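Long-range contact in terminase, large subunit (Enterobacteria phage P22, PDB 4DKW), which drives ATP-powered translocation of viral DNA into empty capsids and, through this C-terminal nuclease domain, cuts the genome to start and end packaging: residues D30-Q44 against V74-P86. Numbering follows the deposited sequence.
Sequences DAQDFGWNHPQAHIQ and VKSWANKIPVAWP. With MG (magnesium ion), chain E.
Gln-44 reaches across to the end of helix 67-78, where its NE2 donates to Trp-77 O (2.9 Å); the oxygen lies in the amide plane, but the donor stands 53° above the carbonyl plane, off the lone pairs. The same NE2 also donates to the syn lone pair of Asp-30 OD1, so both its hydrogens are engaged, while OE1 accepts from Trp-46 NE1. With CG anti to the backbone N (chi1 -179°) and the chain extended, Gln-44 runs antiparallel alongside the Trp-77 side chain, its amide plane perpendicular to the indole and CB lying 3.7 Å from CZ3. His-42 presents its ring edge to the same indole, CD2 to CZ3 at 3.5 Å, and the planes meet obliquely, at 46°. On the carboxylate, Ile-81 crosses the Asp-30 side chain at about a right angle and sets CG2 3.2 Å from OD1, and Ala-78 CB touches OD2. OD2 takes His-42 NE2 from the anti side but tilted out of the carboxylate plane; bonds at both ring nitrogens, NE2 to Asp-30 and ND1 to Gln-32 OE1, hold the imidazole's rotation.

At the backbone level, strands 27-33 and 82-84 pair in parallel within the mixed sheet of the RNase H-like nuclease fold: Asp-30 N to Pro-82 O, Ala-84 N to Asp-30 O and Gln-32 N to Ala-84 O (2.8 Å). Beyond the pairing, Phe-34 lays CE2 3.8 Å from Pro-86 CD and CZ 3.9 Å from Trp-85 CB. Beside it, catalytic Asp-33 binds magnesium through OD2 (2.1 Å), jointly with Asp-171, and OD1 accepts from a metal-bound water.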
loop_
_atom_site.group_PDB
_atom_site.type_symbol
_atom_site.label_atom_id
_atom_site.label_comp_id
_atom_site.label_asym_id
_atom_site.label_seq_id
_atom_site.Cartn_x
_atom_site.Cartn_y
_atom_site.Cartn_z
ATOM N N ASP A 30 -4.548 3.620 -5.397
ATOM C CA ASP A 30 -3.171 3.886 -5.014
ATOM C C ASP A 30 -3.111 4.106 -3.517
ATOM O O ASP A 30 -4.137 4.356 -2.870
ATOM C CB ASP A 30 -2.643 5.142 -5.725
ATOM C CG ASP A 30 -2.036 4.840 -7.079
ATOM O OD1 ASP A 30 -2.469 3.864 -7.721
ATOM O OD2 ASP A 30 -1.123 5.581 -7.497
ATOM N N ALA A 31 -1.908 4.022 -2.965
ATOM C CA ALA A 31 -1.729 4.343 -1.564
ATOM C C ALA A 31 -0.350 4.930 -1.310
ATOM O O ALA A 31 0.598 4.678 -2.065
ATOM C CB ALA A 31 -1.978 3.127 -0.698
ATOM N N GLN A 32 -0.252 5.704 -0.233
ATOM C CA GLN A 32 0.965 6.431 0.106
ATOM C C GLN A 32 1.369 6.163 1.552
ATOM O O GLN A 32 0.526 6.143 2.445
ATOM C CB GLN A 32 0.737 7.940 -0.081
ATOM C CG GLN A 32 1.953 8.830 0.223
ATOM C CD GLN A 32 3.048 8.742 -0.838
ATOM O OE1 GLN A 32 2.764 8.681 -2.036
ATOM N NE2 GLN A 32 4.305 8.742 -0.399
ATOM N N ASP A 33 2.658 5.937 1.776
ATOM C CA ASP A 33 3.212 6.016 3.118
ATOM C C ASP A 33 4.167 7.191 3.090
ATOM O O ASP A 33 5.021 7.275 2.210
ATOM C CB ASP A 33 3.946 4.728 3.533
ATOM C CG ASP A 33 4.416 4.769 4.983
ATOM O OD1 ASP A 33 3.683 5.323 5.832
ATOM O OD2 ASP A 33 5.515 4.267 5.284
ATOM N N PHE A 34 4.011 8.115 4.028
ATOM C CA PHE A 34 4.852 9.306 4.033
ATOM C C PHE A 34 6.200 8.990 4.672
ATOM O O PHE A 34 6.300 8.080 5.503
ATOM C CB PHE A 34 4.164 10.468 4.754
ATOM C CG PHE A 34 2.840 10.841 4.168
ATOM C CD1 PHE A 34 2.760 11.350 2.890
ATOM C CD2 PHE A 34 1.675 10.684 4.899
ATOM C CE1 PHE A 34 1.542 11.693 2.339
ATOM C CE2 PHE A 34 0.453 11.033 4.361
ATOM C CZ PHE A 34 0.384 11.536 3.078
ATOM N N GLY A 35 7.232 9.724 4.261
ATOM C CA GLY A 35 8.568 9.536 4.804
ATOM C C GLY A 35 9.651 10.395 4.175
ATOM O O GLY A 35 9.715 10.531 2.953
ATOM N N TRP A 36 10.507 10.976 5.014
ATOM C CA TRP A 36 11.670 11.706 4.519
ATOM C C TRP A 36 12.984 10.971 4.844
ATOM O O TRP A 36 13.693 10.512 3.940
ATOM C CB TRP A 36 11.701 13.146 5.047
ATOM C CG TRP A 36 12.858 13.902 4.492
ATOM C CD1 TRP A 36 14.078 14.091 5.082
ATOM C CD2 TRP A 36 12.929 14.535 3.207
ATOM N NE1 TRP A 36 14.897 14.816 4.246
ATOM C CE2 TRP A 36 14.217 15.098 3.089
ATOM C CE3 TRP A 36 12.029 14.684 2.147
ATOM C CZ2 TRP A 36 14.625 15.796 1.955
ATOM C CZ3 TRP A 36 12.437 15.383 1.021
ATOM C CH2 TRP A 36 13.722 15.926 0.934
ATOM N N ASN A 37 13.303 10.865 6.132
ATOM C CA ASN A 37 14.462 10.089 6.562
ATOM C C ASN A 37 14.230 8.605 6.324
ATOM O O ASN A 37 15.127 7.887 5.874
ATOM C CB ASN A 37 14.772 10.342 8.035
ATOM C CG ASN A 37 15.213 11.768 8.299
ATOM O OD1 ASN A 37 15.900 12.384 7.478
ATOM N ND2 ASN A 37 14.810 12.308 9.448
ATOM N N HIS A 38 13.022 8.154 6.656
ATOM C CA HIS A 38 12.547 6.830 6.276
ATOM C C HIS A 38 12.067 6.905 4.836
ATOM O O HIS A 38 11.694 7.979 4.358
ATOM C CB HIS A 38 11.392 6.384 7.181
ATOM C CG HIS A 38 11.767 6.239 8.623
ATOM N ND1 HIS A 38 11.772 7.302 9.498
ATOM C CD2 HIS A 38 12.145 5.157 9.342
ATOM C CE1 HIS A 38 12.137 6.882 10.697
ATOM N NE2 HIS A 38 12.371 5.584 10.628
ATOM N N PRO A 39 12.084 5.770 4.128
ATOM C CA PRO A 39 11.563 5.818 2.759
ATOM C C PRO A 39 10.071 6.150 2.736
ATOM O O PRO A 39 9.332 5.726 3.617
ATOM C CB PRO A 39 11.778 4.384 2.250
ATOM C CG PRO A 39 12.894 3.855 3.095
ATOM C CD PRO A 39 12.694 4.469 4.451
ATOM N N GLN A 40 9.631 6.912 1.747
ATOM C CA GLN A 40 8.210 6.945 1.438
ATOM C C GLN A 40 7.896 5.820 0.446
ATOM O O GLN A 40 8.795 5.295 -0.225
ATOM C CB GLN A 40 7.808 8.304 0.861
ATOM C CG GLN A 40 8.389 8.617 -0.508
ATOM C CD GLN A 40 7.843 9.916 -1.069
ATOM O OE1 GLN A 40 6.669 10.002 -1.438
ATOM N NE2 GLN A 40 8.686 10.940 -1.121
ATOM N N ALA A 41 6.627 5.434 0.367
ATOM C CA ALA A 41 6.193 4.468 -0.639
ATOM C C ALA A 41 4.901 4.914 -1.311
ATOM O O ALA A 41 3.988 5.410 -0.652
ATOM C CB ALA A 41 6.024 3.074 -0.024
ATOM N N HIS A 42 4.834 4.757 -2.626
ATOM C CA HIS A 42 3.573 4.909 -3.338
ATOM C C HIS A 42 3.300 3.616 -4.102
ATOM O O HIS A 42 4.155 3.158 -4.863
ATOM C CB HIS A 42 3.628 6.093 -4.308
ATOM C CG HIS A 42 2.283 6.500 -4.830
ATOM N ND1 HIS A 42 1.484 7.415 -4.182
ATOM C CD2 HIS A 42 1.588 6.090 -5.915
ATOM C CE1 HIS A 42 0.356 7.562 -4.856
ATOM N NE2 HIS A 42 0.397 6.778 -5.913
ATOM N N ILE A 43 2.126 3.020 -3.892
ATOM C CA ILE A 43 1.802 1.732 -4.506
ATOM C C ILE A 43 0.523 1.813 -5.309
ATOM O O ILE A 43 -0.259 2.744 -5.155
ATOM C CB ILE A 43 1.667 0.590 -3.457
ATOM C CG1 ILE A 43 0.490 0.845 -2.499
ATOM C CG2 ILE A 43 2.977 0.428 -2.673
ATOM C CD1 ILE A 43 -0.901 0.256 -2.924
ATOM N N GLN A 44 0.314 0.823 -6.166
ATOM C CA GLN A 44 -0.949 0.690 -6.873
ATOM C C GLN A 44 -1.432 -0.747 -6.756
ATOM O O GLN A 44 -0.693 -1.699 -7.017
ATOM C CB GLN A 44 -0.841 1.100 -8.350
ATOM C CG GLN A 44 -2.168 0.996 -9.104
ATOM C CD GLN A 44 -2.113 1.638 -10.475
ATOM O OE1 GLN A 44 -2.029 0.951 -11.491
ATOM N NE2 GLN A 44 -2.148 2.966 -10.509
ATOM N N VAL A 74 6.110 8.674 -10.366
ATOM C CA VAL A 74 5.021 7.694 -10.483
ATOM C C VAL A 74 3.794 8.172 -11.256
ATOM O O VAL A 74 2.853 7.399 -11.438
ATOM C CB VAL A 74 4.526 7.186 -9.098
ATOM C CG1 VAL A 74 5.694 6.692 -8.250
ATOM C CG2 VAL A 74 3.750 8.265 -8.374
ATOM N N LYS A 75 3.785 9.425 -11.710
ATOM C CA LYS A 75 2.570 9.988 -12.317
ATOM C C LYS A 75 2.070 9.231 -13.542
ATOM O O LYS A 75 0.878 9.284 -13.850
ATOM C CB LYS A 75 2.723 11.475 -12.661
ATOM C CG LYS A 75 3.800 11.798 -13.677
ATOM C CD LYS A 75 3.928 13.301 -13.832
ATOM C CE LYS A 75 5.040 13.674 -14.794
ATOM N NZ LYS A 75 4.765 13.146 -16.155
ATOM N N SER A 76 2.970 8.529 -14.228
ATOM C CA SER A 76 2.593 7.753 -15.408
ATOM C C SER A 76 1.529 6.709 -15.079
ATOM O O SER A 76 0.621 6.474 -15.880
ATOM C CB SER A 76 3.814 7.097 -16.074
ATOM O OG SER A 76 4.530 6.270 -15.171
ATOM N N TRP A 77 1.638 6.095 -13.899
ATOM C CA TRP A 77 0.624 5.141 -13.443
ATOM C C TRP A 77 -0.308 5.672 -12.338
ATOM O O TRP A 77 -1.441 5.188 -12.186
ATOM C CB TRP A 77 1.235 3.770 -13.063
ATOM C CG TRP A 77 2.453 3.783 -12.162
ATOM C CD1 TRP A 77 3.764 3.827 -12.555
ATOM C CD2 TRP A 77 2.472 3.711 -10.724
ATOM N NE1 TRP A 77 4.591 3.802 -11.454
ATOM C CE2 TRP A 77 3.826 3.728 -10.321
ATOM C CE3 TRP A 77 1.480 3.639 -9.739
ATOM C CZ2 TRP A 77 4.206 3.672 -8.978
ATOM C CZ3 TRP A 77 1.864 3.584 -8.405
ATOM C CH2 TRP A 77 3.212 3.607 -8.039
ATOM N N ALA A 78 0.156 6.669 -11.588
ATOM C CA ALA A 78 -0.603 7.200 -10.457
ATOM C C ALA A 78 -1.652 8.240 -10.861
ATOM O O ALA A 78 -2.532 8.569 -10.077
ATOM C CB ALA A 78 0.343 7.779 -9.412
ATOM N N ASN A 79 -1.548 8.762 -12.080
ATOM C CA ASN A 79 -2.426 9.834 -12.537
ATOM C C ASN A 79 -3.916 9.486 -12.442
ATOM O O ASN A 79 -4.354 8.468 -12.978
ATOM C CB ASN A 79 -2.062 10.237 -13.967
ATOM C CG ASN A 79 -2.704 11.537 -14.388
ATOM O OD1 ASN A 79 -2.913 12.436 -13.576
ATOM N ND2 ASN A 79 -3.021 11.642 -15.668
ATOM N N LYS A 80 -4.665 10.341 -11.745
ATOM C CA LYS A 80 -6.122 10.230 -11.580
ATOM C C LYS A 80 -6.602 9.091 -10.673
ATOM O O LYS A 80 -7.804 8.920 -10.475
ATOM C CB LYS A 80 -6.840 10.180 -12.938
ATOM C CG LYS A 80 -7.002 11.525 -13.606
ATOM C CD LYS A 80 -6.365 11.533 -14.986
ATOM C CE LYS A 80 -6.904 10.414 -15.865
ATOM N NZ LYS A 80 -6.317 10.430 -17.239
ATOM N N ILE A 81 -5.674 8.325 -10.108
ATOM C CA ILE A 81 -6.038 7.208 -9.230
ATOM C C ILE A 81 -6.176 7.686 -7.782
ATOM O O ILE A 81 -5.269 8.342 -7.269
ATOM C CB ILE A 81 -4.968 6.104 -9.280
ATOM C CG1 ILE A 81 -4.653 5.724 -10.731
ATOM C CG2 ILE A 81 -5.397 4.916 -8.461
ATOM C CD1 ILE A 81 -5.873 5.358 -11.568
ATOM N N PRO A 82 -7.308 7.372 -7.121
ATOM C CA PRO A 82 -7.492 7.794 -5.722
ATOM C C PRO A 82 -6.373 7.243 -4.841
ATOM O O PRO A 82 -5.942 6.105 -5.049
ATOM C CB PRO A 82 -8.829 7.158 -5.325
ATOM C CG PRO A 82 -9.497 6.799 -6.613
ATOM C CD PRO A 82 -8.413 6.522 -7.593
ATOM N N VAL A 83 -5.905 8.034 -3.883
ATOM C CA VAL A 83 -4.781 7.629 -3.042
ATOM C C VAL A 83 -5.164 7.525 -1.570
ATOM O O VAL A 83 -5.657 8.490 -0.980
ATOM C CB VAL A 83 -3.604 8.616 -3.169
ATOM C CG1 VAL A 83 -2.445 8.197 -2.267
ATOM C CG2 VAL A 83 -3.156 8.710 -4.613
ATOM N N ALA A 84 -4.948 6.348 -0.986
ATOM C CA ALA A 84 -5.145 6.148 0.454
ATOM C C ALA A 84 -3.871 6.572 1.186
ATOM O O ALA A 84 -2.777 6.466 0.638
ATOM C CB ALA A 84 -5.495 4.679 0.764
ATOM N N TRP A 85 -4.012 7.074 2.408
ATOM C CA TRP A 85 -2.871 7.596 3.150
ATOM C C TRP A 85 -3.137 7.571 4.653
ATOM O O TRP A 85 -4.293 7.613 5.078
ATOM C CB TRP A 85 -2.553 9.013 2.683
ATOM C CG TRP A 85 -3.739 9.896 2.629
ATOM C CD1 TRP A 85 -4.577 10.080 1.577
ATOM C CD2 TRP A 85 -4.223 10.732 3.684
ATOM N NE1 TRP A 85 -5.568 10.985 1.911
ATOM C CE2 TRP A 85 -5.368 11.399 3.199
ATOM C CE3 TRP A 85 -3.800 10.978 4.991
ATOM C CZ2 TRP A 85 -6.091 12.295 3.984
ATOM C CZ3 TRP A 85 -4.514 11.864 5.761
ATOM C CH2 TRP A 85 -5.648 12.514 5.256
ATOM N N PRO A 86 -2.068 7.495 5.466
ATOM C CA PRO A 86 -2.200 7.287 6.911
ATOM C C PRO A 86 -2.280 8.563 7.732
ATOM O O PRO A 86 -2.321 9.660 7.173
ATOM C CB PRO A 86 -0.878 6.619 7.261
ATOM C CG PRO A 86 0.085 7.298 6.348
ATOM C CD PRO A 86 -0.655 7.430 5.045
HETATM MG MG MG E . 6.824 4.448 6.913
HETATM O O HOH W 1 5.451 5.687 7.662
HETATM O O HOH W 2 8.523 4.480 8.235
#